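Local coordinates for C381 turret protein (Sulfolobus turreted icosahedral virus, PDB 4IND) that probably builds the turrets of an archaeal icosahedral virus, assembling as a pentamer of subunits that each carry three jelly-roll domains, at residues A[74-79]-A[145-150]; A[78-83]-A[120-125]. All blocks are in the same frame, centred on the assembly; numbering follows the deposited sequence.

Contact 1. Residues A[74-79]-A[145-150]. With 2HP (dihydrogenphosphate ion), chain U.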
ATOM      1  N   GLU A  74      -4.374  15.258  24.735  1.00 30.18           N
ATOM      2  CA  GLU A  74      -3.772  14.112  24.060  1.00 34.34           C
ATOM      3  C   GLU A  74      -4.469  13.760  22.741  1.00 30.65           C
ATOM      4  O   GLU A  74      -5.039  12.674  22.617  1.00 33.43           O
ATOM      5  CB  GLU A  74      -3.808  12.871  24.957  1.00 33.54           C
ATOM      6  CG  GLU A  74      -3.235  13.067  26.333  1.00 40.42           C
ATOM      7  CD  GLU A  74      -1.803  13.551  26.307  1.00 48.49           C
ATOM      8  OE1 GLU A  74      -1.348  14.065  27.349  1.00 54.85           O
ATOM      9  OE2 GLU A  74      -1.135  13.418  25.252  1.00 46.08           O
ATOM     10  N   LEU A  75      -4.442  14.671  21.779  1.00 26.68           N
ATOM     11  CA  LEU A  75      -4.898  14.377  20.420  1.00 32.48           C
ATOM     12  C   LEU A  75      -4.158  13.160  19.903  1.00 30.72           C
ATOM     13  O   LEU A  75      -3.054  12.835  20.366  1.00 30.30           O
ATOM     14  CB  LEU A  75      -4.599  15.535  19.472  1.00 24.41           C
ATOM     15  CG  LEU A  75      -5.123  16.897  19.892  1.00 28.83           C
ATOM     16  CD1 LEU A  75      -4.839  17.877  18.775  1.00 25.15           C
ATOM     17  CD2 LEU A  75      -6.590  16.791  20.153  1.00 26.05           C
ATOM     18  N   GLN A  76      -4.762  12.478  18.939  1.00 29.89           N
ATOM     19  CA  GLN A  76      -4.060  11.405  18.243  1.00 25.85           C
ATOM     20  C   GLN A  76      -2.757  11.982  17.709  1.00 30.86           C
ATOM     21  O   GLN A  76      -2.738  13.087  17.156  1.00 26.95           O
ATOM     22  CB  GLN A  76      -4.920  10.885  17.097  1.00 28.07           C
ATOM     23  CG  GLN A  76      -4.282   9.702  16.367  1.00 44.38           C
ATOM     24  CD  GLN A  76      -5.211   9.093  15.340  1.00 54.18           C
ATOM     25  OE1 GLN A  76      -5.297   9.567  14.207  1.00 56.86           O
ATOM     26  NE2 GLN A  76      -5.920   8.039  15.732  1.00 54.85           N
ATOM     27  N   GLU A  77      -1.660  11.250  17.871  1.00 24.84           N
ATOM     28  CA  GLU A  77      -0.376  11.746  17.399  1.00 24.34           C
ATOM     29  C   GLU A  77      -0.348  11.898  15.870  1.00 27.92           C
ATOM     30  O   GLU A  77      -1.033  11.182  15.144  1.00 26.53           O
ATOM     31  CB  GLU A  77       0.774  10.869  17.916  1.00 29.70           C
ATOM     32  CG  GLU A  77       1.020  11.070  19.418  1.00 35.99           C
ATOM     33  CD  GLU A  77       2.356  10.508  19.912  1.00 48.74           C
ATOM     34  OE1 GLU A  77       2.828   9.508  19.325  1.00 51.88           O
ATOM     35  OE2 GLU A  77       2.927  11.061  20.897  1.00 39.55           O
ATOM     36  N   GLY A  78       0.445  12.838  15.387  1.00 23.72           N
ATOM     37  CA  GLY A  78       0.603  12.990  13.943  1.00 29.23           C
ATOM     38  C   GLY A  78       0.803  14.444  13.603  1.00 27.21           C
ATOM     39  O   GLY A  78       0.975  15.268  14.493  1.00 28.47           O
ATOM     40  N   LEU A  79       0.822  14.743  12.307  1.00 24.60           N
ATOM     41  CA  LEU A  79       1.054  16.103  11.819  1.00 27.10           C
ATOM     42  C   LEU A  79      -0.273  16.686  11.373  1.00 21.56           C
ATOM     43  O   LEU A  79      -0.932  16.139  10.507  1.00 29.27           O
ATOM     44  CB  LEU A  79       2.040  16.075  10.642  1.00 23.35           C
ATOM     45  CG  LEU A  79       2.247  17.467  10.001  1.00 25.36           C
ATOM     46  CD1 LEU A  79       2.847  18.431  11.024  1.00 27.24           C
ATOM     47  CD2 LEU A  79       3.119  17.352   8.763  1.00 28.63           C
ATOM     48  N   LEU A 145      -8.962  20.685  12.794  1.00 20.50           N
ATOM     49  CA  LEU A 145      -7.705  19.956  12.987  1.00 26.32           C
ATOM     50  C   LEU A 145      -7.775  18.730  12.114  1.00 28.95           C
ATOM     51  O   LEU A 145      -8.634  17.878  12.331  1.00 27.74           O
ATOM     52  CB  LEU A 145      -7.615  19.458  14.441  1.00 31.08           C
ATOM     53  CG  LEU A 145      -7.186  20.399  15.549  1.00 32.14           C
ATOM     54  CD1 LEU A 145      -7.665  19.900  16.931  1.00 31.11           C
ATOM     55  CD2 LEU A 145      -5.680  20.485  15.534  1.00 31.56           C
ATOM     56  N   GLU A 146      -6.901  18.609  11.121  1.00 22.50           N
ATOM     57  CA  GLU A 146      -6.929  17.391  10.299  1.00 26.02           C
ATOM     58  C   GLU A 146      -5.507  16.915  10.066  1.00 24.60           C
ATOM     59  O   GLU A 146      -4.603  17.719   9.885  1.00 26.36           O
ATOM     60  CB  GLU A 146      -7.669  17.624   8.960  1.00 40.16           C
ATOM     61  CG  GLU A 146      -6.860  18.401   7.928  1.00 58.24           C
ATOM     62  CD  GLU A 146      -7.231  18.063   6.468  1.00 71.62           C
ATOM     63  OE1 GLU A 146      -8.425  18.178   6.091  1.00 65.15           O
ATOM     64  OE2 GLU A 146      -6.308  17.711   5.691  1.00 79.53           O
ATOM     65  N   ARG A 147      -5.309  15.604  10.076  1.00 23.61           N
ATOM     66  CA  ARG A 147      -4.000  15.044   9.797  1.00 24.27           C
ATOM     67  C   ARG A 147      -3.760  15.081   8.281  1.00 31.68           C
ATOM     68  O   ARG A 147      -4.611  14.678   7.498  1.00 38.65           O
ATOM     69  CB  ARG A 147      -3.923  13.606  10.338  1.00 25.91           C
ATOM     70  CG  ARG A 147      -4.014  13.555  11.883  1.00 36.90           C
ATOM     71  CD  ARG A 147      -3.771  12.153  12.410  1.00 42.24           C
ATOM     72  NE  ARG A 147      -2.478  11.672  11.948  1.00 46.23           N
ATOM     73  CZ  ARG A 147      -2.025  10.445  12.145  1.00 54.04           C
ATOM     74  NH1 ARG A 147      -2.766   9.567  12.806  1.00 40.60           N
ATOM     75  NH2 ARG A 147      -0.833  10.097  11.668  1.00 60.68           N
ATOM     76  N   VAL A 148      -2.609  15.583   7.872  1.00 30.34           N
ATOM     77  CA  VAL A 148      -2.277  15.625   6.433  1.00 34.27           C
ATOM     78  C   VAL A 148      -1.490  14.375   6.051  1.00 38.12           C
ATOM     79  O   VAL A 148      -0.955  13.702   6.907  1.00 53.73           O
ATOM     80  CB  VAL A 148      -1.466  16.882   6.103  1.00 46.30           C
ATOM     81  CG1 VAL A 148      -2.264  18.116   6.439  1.00 43.83           C
ATOM     82  CG2 VAL A 148      -0.170  16.905   6.891  1.00 38.19           C
ATOM     83  N   PHE A 149      -1.413  14.040   4.777  1.00 46.71           N
ATOM     84  CA  PHE A 149      -0.693  12.835   4.402  1.00 47.55           C
ATOM     85  C   PHE A 149      -1.529  11.627   4.800  1.00 50.72           C
ATOM     86  O   PHE A 149      -1.038  10.501   4.849  1.00 59.27           O
ATOM     87  CB  PHE A 149       0.696  12.809   5.062  1.00 43.17           C
ATOM     88  CG  PHE A 149       1.527  14.026   4.744  1.00 41.48           C
ATOM     89  CD1 PHE A 149       1.674  14.453   3.419  1.00 35.27           C
ATOM     90  CD2 PHE A 149       2.118  14.766   5.750  1.00 30.86           C
ATOM     91  CE1 PHE A 149       2.404  15.597   3.122  1.00 31.87           C
ATOM     92  CE2 PHE A 149       2.868  15.905   5.454  1.00 33.54           C
ATOM     93  CZ  PHE A 149       3.006  16.315   4.131  1.00 28.52           C
ATOM     94  N   GLU A 150      -2.793  11.883   5.116  1.00 56.54           N
ATOM     95  CA  GLU A 150      -3.797  10.828   5.186  1.00 61.74           C
ATOM     96  C   GLU A 150      -4.589  10.954   3.902  1.00 51.01           C
ATOM     97  O   GLU A 150      -4.920  12.063   3.482  1.00 54.77           O
ATOM     98  CB  GLU A 150      -4.763  11.057   6.348  1.00 63.16           C
ATOM     99  CG  GLU A 150      -4.111  11.326   7.685  1.00 71.27           C
ATOM    100  CD  GLU A 150      -3.697  10.057   8.394  1.00 76.89           C
ATOM    101  OE1 GLU A 150      -2.608   9.533   8.072  1.00 82.56           O
ATOM    102  OE2 GLU A 150      -4.462   9.586   9.267  1.00 72.07           O
TER
HETATM  103  P   2HP U 401       0.177  12.736   9.266  1.00 50.65           P
HETATM  104  O1  2HP U 401       1.626  12.489   8.933  1.00 55.48           O
HETATM  105  O2  2HP U 401       0.205  12.600  10.756  1.00 35.64           O
HETATM  106  O3  2HP U 401      -0.693  11.630   8.589  1.00 46.99           O
HETATM  107  O4  2HP U 401      -0.325  14.173   8.915  1.00 54.88           O
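L79 sits at the apolar centre, its CG anti to the backbone N (chi1 175°), so that CD2 comes up to the edge of the F149 ring at CE2, 3.6 Å away, and also touches CG2 of V148. At the other end of the contact the L75 and L145 side chains cross at about a right angle, meeting only through their CD1 methyls. Between these patches the two backbones join: V148 N donates to L79 O over 3.2 Å, nearly along the C=O axis, and R147 CA adds a CA-H...O contact to the same oxygen. R147, bent at chi3 (57°), turns its guanidinium back over residues 76-78. E77 O lies over the centre of one face, above CZ, while Q76 OE1 is in plane at the edge, 2.9 Å from NH1; seen from the amide, however, that donor stands above the carbonyl plane rather than on a lone pair. At the polar edge the dihydrogenphosphate O2 is gripped by three N-H groups, L79 N at 2.7 Å and both NE and NH2 of R147. V148 O is modelled only 2.8 Å from P, too close for an ordinary contact, so the ion's exact placement deserves caution. This is an anion site at the junction of the first two domains of the turret protein: the ends of two neighbouring strands of the first jelly-roll sheet supply L79 and R147, and R172 reaches in from the second domain.

Contact 2. Residues A[78-83]-A[120-125]; sequences GLYLIR and DIFTKE. With 2HP (dihydrogenphosphate ion), chain U.
G78 opens its strand with backbone angles (147/-173°) that call for glycine, and a side chain there would run into O2 of the bound dihydrogenphosphate. From this point strand 78-83 runs antiparallel to 120-124 in the jelly-roll sheet of the first domain, where 114-124 is the outermost strand within the chain. Three hydrogen-bonded pairs, G78 with K124, Y80 with F122 and I82 with D120, each carry two backbone bonds; the loosest is G78 N to K124 O at 3.2 Å, the straightest I82 N to D120 O (175°). CA-H...O contacts, such as I121 CA to Y80 O, fill in between them. On the face with L79, its CD1 branch is wedged against I121 CG2 at 3.6 Å and T123 OG1 at 3.4 Å. The other face carries Y80, I82 and F122: CD1 of I82 packs on CB of F122 at 3.8 Å, and the Y80 ring lies alongside the K124 side chain, CE2 near CB, pointing the same way. The Y80 hydroxyl is hydrogen-bonded to Q76 O, while K124, bent at chi2, sends NZ off to N128 O. D120 lies beside I82 through CB, but its carboxylate leads away to the backbone N atoms of F99 and F100 and to the Y130 hydroxyl. OD1 also turns back on its own strand, taking I121 N on its anti lone pair at 2.8 Å.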
ATOM      1  N   GLY A  78       0.445  12.838  15.387  1.00 23.72           N
ATOM      2  CA  GLY A  78       0.603  12.990  13.943  1.00 29.23           C
ATOM      3  C   GLY A  78       0.803  14.444  13.603  1.00 27.21           C
ATOM      4  O   GLY A  78       0.975  15.268  14.493  1.00 28.47           O
ATOM      5  N   LEU A  79       0.822  14.743  12.307  1.00 24.60           N
ATOM      6  CA  LEU A  79       1.054  16.103  11.819  1.00 27.10           C
ATOM      7  C   LEU A  79      -0.273  16.686  11.373  1.00 21.56           C
ATOM      8  O   LEU A  79      -0.932  16.139  10.507  1.00 29.27           O
ATOM      9  CB  LEU A  79       2.040  16.075  10.642  1.00 23.35           C
ATOM     10  CG  LEU A  79       2.247  17.467  10.001  1.00 25.36           C
ATOM     11  CD1 LEU A  79       2.847  18.431  11.024  1.00 27.24           C
ATOM     12  CD2 LEU A  79       3.119  17.352   8.763  1.00 28.63           C
ATOM     13  N   TYR A  80      -0.672  17.800  11.984  1.00 21.80           N
ATOM     14  CA  TYR A  80      -1.974  18.399  11.720  1.00 23.35           C
ATOM     15  C   TYR A  80      -1.854  19.660  10.916  1.00 26.35           C
ATOM     16  O   TYR A  80      -0.959  20.470  11.144  1.00 23.93           O
ATOM     17  CB  TYR A  80      -2.681  18.768  13.043  1.00 22.62           C
ATOM     18  CG  TYR A  80      -3.193  17.552  13.783  1.00 29.10           C
ATOM     19  CD1 TYR A  80      -4.493  17.092  13.600  1.00 20.46           C
ATOM     20  CD2 TYR A  80      -2.380  16.865  14.665  1.00 20.42           C
ATOM     21  CE1 TYR A  80      -4.955  15.971  14.262  1.00 25.59           C
ATOM     22  CE2 TYR A  80      -2.830  15.743  15.318  1.00 22.10           C
ATOM     23  CZ  TYR A  80      -4.120  15.304  15.125  1.00 27.23           C
ATOM     24  OH  TYR A  80      -4.586  14.187  15.793  1.00 25.50           O
ATOM     25  N   LEU A  81      -2.786  19.816   9.984  1.00 20.93           N
ATOM     26  CA  LEU A  81      -3.035  21.079   9.339  1.00 25.31           C
ATOM     27  C   LEU A  81      -4.211  21.670  10.080  1.00 27.27           C
ATOM     28  O   LEU A  81      -5.270  21.036  10.196  1.00 28.16           O
ATOM     29  CB  LEU A  81      -3.422  20.884   7.868  1.00 31.14           C
ATOM     30  CG  LEU A  81      -3.907  22.198   7.239  1.00 30.75           C
ATOM     31  CD1 LEU A  81      -2.697  23.041   6.853  1.00 29.22           C
ATOM     32  CD2 LEU A  81      -4.845  21.967   6.043  1.00 32.11           C
ATOM     33  N   ILE A  82      -4.028  22.886  10.577  1.00 24.64           N
ATOM     34  CA  ILE A  82      -5.098  23.591  11.278  1.00 24.44           C
ATOM     35  C   ILE A  82      -5.641  24.674  10.350  1.00 29.59           C
ATOM     36  O   ILE A  82      -4.869  25.417   9.725  1.00 24.39           O
ATOM     37  CB  ILE A  82      -4.566  24.210  12.560  1.00 26.40           C
ATOM     38  CG1 ILE A  82      -4.325  23.102  13.592  1.00 29.03           C
ATOM     39  CG2 ILE A  82      -5.521  25.269  13.102  1.00 23.32           C
ATOM     40  CD1 ILE A  82      -3.585  23.558  14.813  1.00 31.92           C
ATOM     41  N   ARG A  83      -6.965  24.742  10.235  1.00 27.70           N
ATOM     42  CA  ARG A  83      -7.610  25.847   9.540  1.00 23.46           C
ATOM     43  C   ARG A  83      -8.534  26.558  10.517  1.00 23.69           C
ATOM     44  O   ARG A  83      -9.380  25.933  11.163  1.00 22.26           O
ATOM     45  CB  ARG A  83      -8.361  25.355   8.304  1.00 30.94           C
ATOM     46  CG  ARG A  83      -7.427  24.919   7.141  1.00 25.18           C
ATOM     47  CD  ARG A  83      -8.187  24.156   6.087  1.00 25.09           C
ATOM     48  NE  ARG A  83      -8.681  22.888   6.611  1.00 27.41           N
ATOM     49  CZ  ARG A  83      -9.700  22.209   6.097  1.00 27.57           C
ATOM     50  NH1 ARG A  83     -10.344  22.673   5.035  1.00 28.46           N
ATOM     51  NH2 ARG A  83     -10.073  21.068   6.653  1.00 28.27           N
ATOM     52  N   ASP A 120      -2.438  26.747   9.837  1.00 25.98           N
ATOM     53  CA  ASP A 120      -1.369  26.522  10.795  1.00 19.06           C
ATOM     54  C   ASP A 120      -0.944  25.069  10.756  1.00 23.20           C
ATOM     55  O   ASP A 120      -1.636  24.206  10.186  1.00 27.40           O
ATOM     56  CB  ASP A 120      -1.830  26.910  12.205  1.00 22.39           C
ATOM     57  CG  ASP A 120      -0.707  27.474  13.049  1.00 26.47           C
ATOM     58  OD1 ASP A 120       0.466  27.142  12.768  1.00 24.00           O
ATOM     59  OD2 ASP A 120      -0.978  28.272  13.989  1.00 27.17           O
ATOM     60  N   ILE A 121       0.208  24.792  11.348  1.00 23.73           N
ATOM     61  CA  ILE A 121       0.746  23.441  11.305  1.00 25.36           C
ATOM     62  C   ILE A 121       1.104  23.049  12.729  1.00 26.51           C
ATOM     63  O   ILE A 121       1.674  23.853  13.479  1.00 23.53           O
ATOM     64  CB  ILE A 121       1.963  23.369  10.401  1.00 30.01           C
ATOM     65  CG1 ILE A 121       1.559  23.724   8.964  1.00 27.39           C
ATOM     66  CG2 ILE A 121       2.592  21.971  10.476  1.00 26.31           C
ATOM     67  CD1 ILE A 121       2.731  23.934   8.022  1.00 32.52           C
ATOM     68  N   PHE A 122       0.762  21.823  13.115  1.00 21.01           N
ATOM     69  CA  PHE A 122       0.958  21.401  14.505  1.00 24.58           C
ATOM     70  C   PHE A 122       1.357  19.950  14.542  1.00 27.31           C
ATOM     71  O   PHE A 122       0.600  19.085  14.105  1.00 24.72           O
ATOM     72  CB  PHE A 122      -0.326  21.636  15.309  1.00 23.85           C
ATOM     73  CG  PHE A 122      -0.276  21.113  16.741  1.00 21.92           C
ATOM     74  CD1 PHE A 122       0.768  21.449  17.593  1.00 24.18           C
ATOM     75  CD2 PHE A 122      -1.303  20.343  17.231  1.00 26.07           C
ATOM     76  CE1 PHE A 122       0.802  20.985  18.916  1.00 19.99           C
ATOM     77  CE2 PHE A 122      -1.290  19.866  18.550  1.00 24.28           C
ATOM     78  CZ  PHE A 122      -0.236  20.199  19.393  1.00 28.05           C
ATOM     79  N   THR A 123       2.553  19.674  15.061  1.00 24.33           N
ATOM     80  CA  THR A 123       2.984  18.290  15.217  1.00 28.94           C
ATOM     81  C   THR A 123       2.617  17.810  16.601  1.00 24.41           C
ATOM     82  O   THR A 123       3.180  18.273  17.582  1.00 25.25           O
ATOM     83  CB  THR A 123       4.505  18.151  15.037  1.00 26.00           C
ATOM     84  OG1 THR A 123       4.857  18.618  13.729  1.00 29.06           O
ATOM     85  CG2 THR A 123       4.932  16.682  15.173  1.00 26.96           C
ATOM     86  N   LYS A 124       1.677  16.874  16.689  1.00 25.67           N
ATOM     87  CA  LYS A 124       1.375  16.264  17.981  1.00 28.71           C
ATOM     88  C   LYS A 124       2.322  15.093  18.240  1.00 22.79           C
ATOM     89  O   LYS A 124       2.064  13.948  17.857  1.00 27.25           O
ATOM     90  CB  LYS A 124      -0.099  15.839  18.080  1.00 28.14           C
ATOM     91  CG  LYS A 124      -0.475  15.300  19.464  1.00 29.00           C
ATOM     92  CD  LYS A 124      -0.417  16.459  20.476  1.00 26.69           C
ATOM     93  CE  LYS A 124      -0.410  15.957  21.915  1.00 34.18           C
ATOM     94  NZ  LYS A 124      -0.263  17.110  22.872  1.00 36.08           N
ATOM     95  N   GLU A 125       3.426  15.396  18.917  1.00 26.46           N
ATOM     96  CA  GLU A 125       4.362  14.404  19.424  1.00 24.88           C
ATOM     97  C   GLU A 125       5.023  14.992  20.669  1.00 22.86           C
ATOM     98  O   GLU A 125       5.113  16.209  20.805  1.00 33.83           O
ATOM     99  CB  GLU A 125       5.453  14.085  18.387  1.00 26.36           C
ATOM    100  CG  GLU A 125       5.051  13.072  17.305  1.00 36.16           C
ATOM    101  CD  GLU A 125       6.237  12.600  16.444  1.00 41.73           C
ATOM    102  OE1 GLU A 125       7.282  13.291  16.411  1.00 33.32           O
ATOM    103  OE2 GLU A 125       6.130  11.528  15.797  1.00 33.76           O
TER
HETATM  104  P   2HP U 401       0.177  12.736   9.266  1.00 50.65           P
HETATM  105  O1  2HP U 401       1.626  12.489   8.933  1.00 55.48           O
HETATM  106  O2  2HP U 401       0.205  12.600  10.756  1.00 35.64           O
HETATM  107  O3  2HP U 401      -0.693  11.630   8.589  1.00 46.99           O
HETATM  108  O4  2HP U 401      -0.325  14.173   8.915  1.00 54.88           O

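Overall arrangement
Strand 78-88 is the common element: contact 1 joins its start to strand 138-147 and contact 2 pairs it with 114-124, so the three lie side by side in one sheet with 78-88 in the middle, and the contact centres lie 6 Å apart. G78 and L79 belong to both. L81 N, in contact 2, is 2.8 Å from E146 O in contact 1, a probable hydrogen bond that carries the pairing across the sheet, and V148 CG1 packs 3.3 Å from L81 CB. Both contacts touch the same dihydrogenphosphate, contact 1 adding R147 to the L79 N-H they share. Both also reach neighbouring subunits: E77 N bonds to E146 of the second subunit, and E125 forms a salt bridge with R154 of that same subunit.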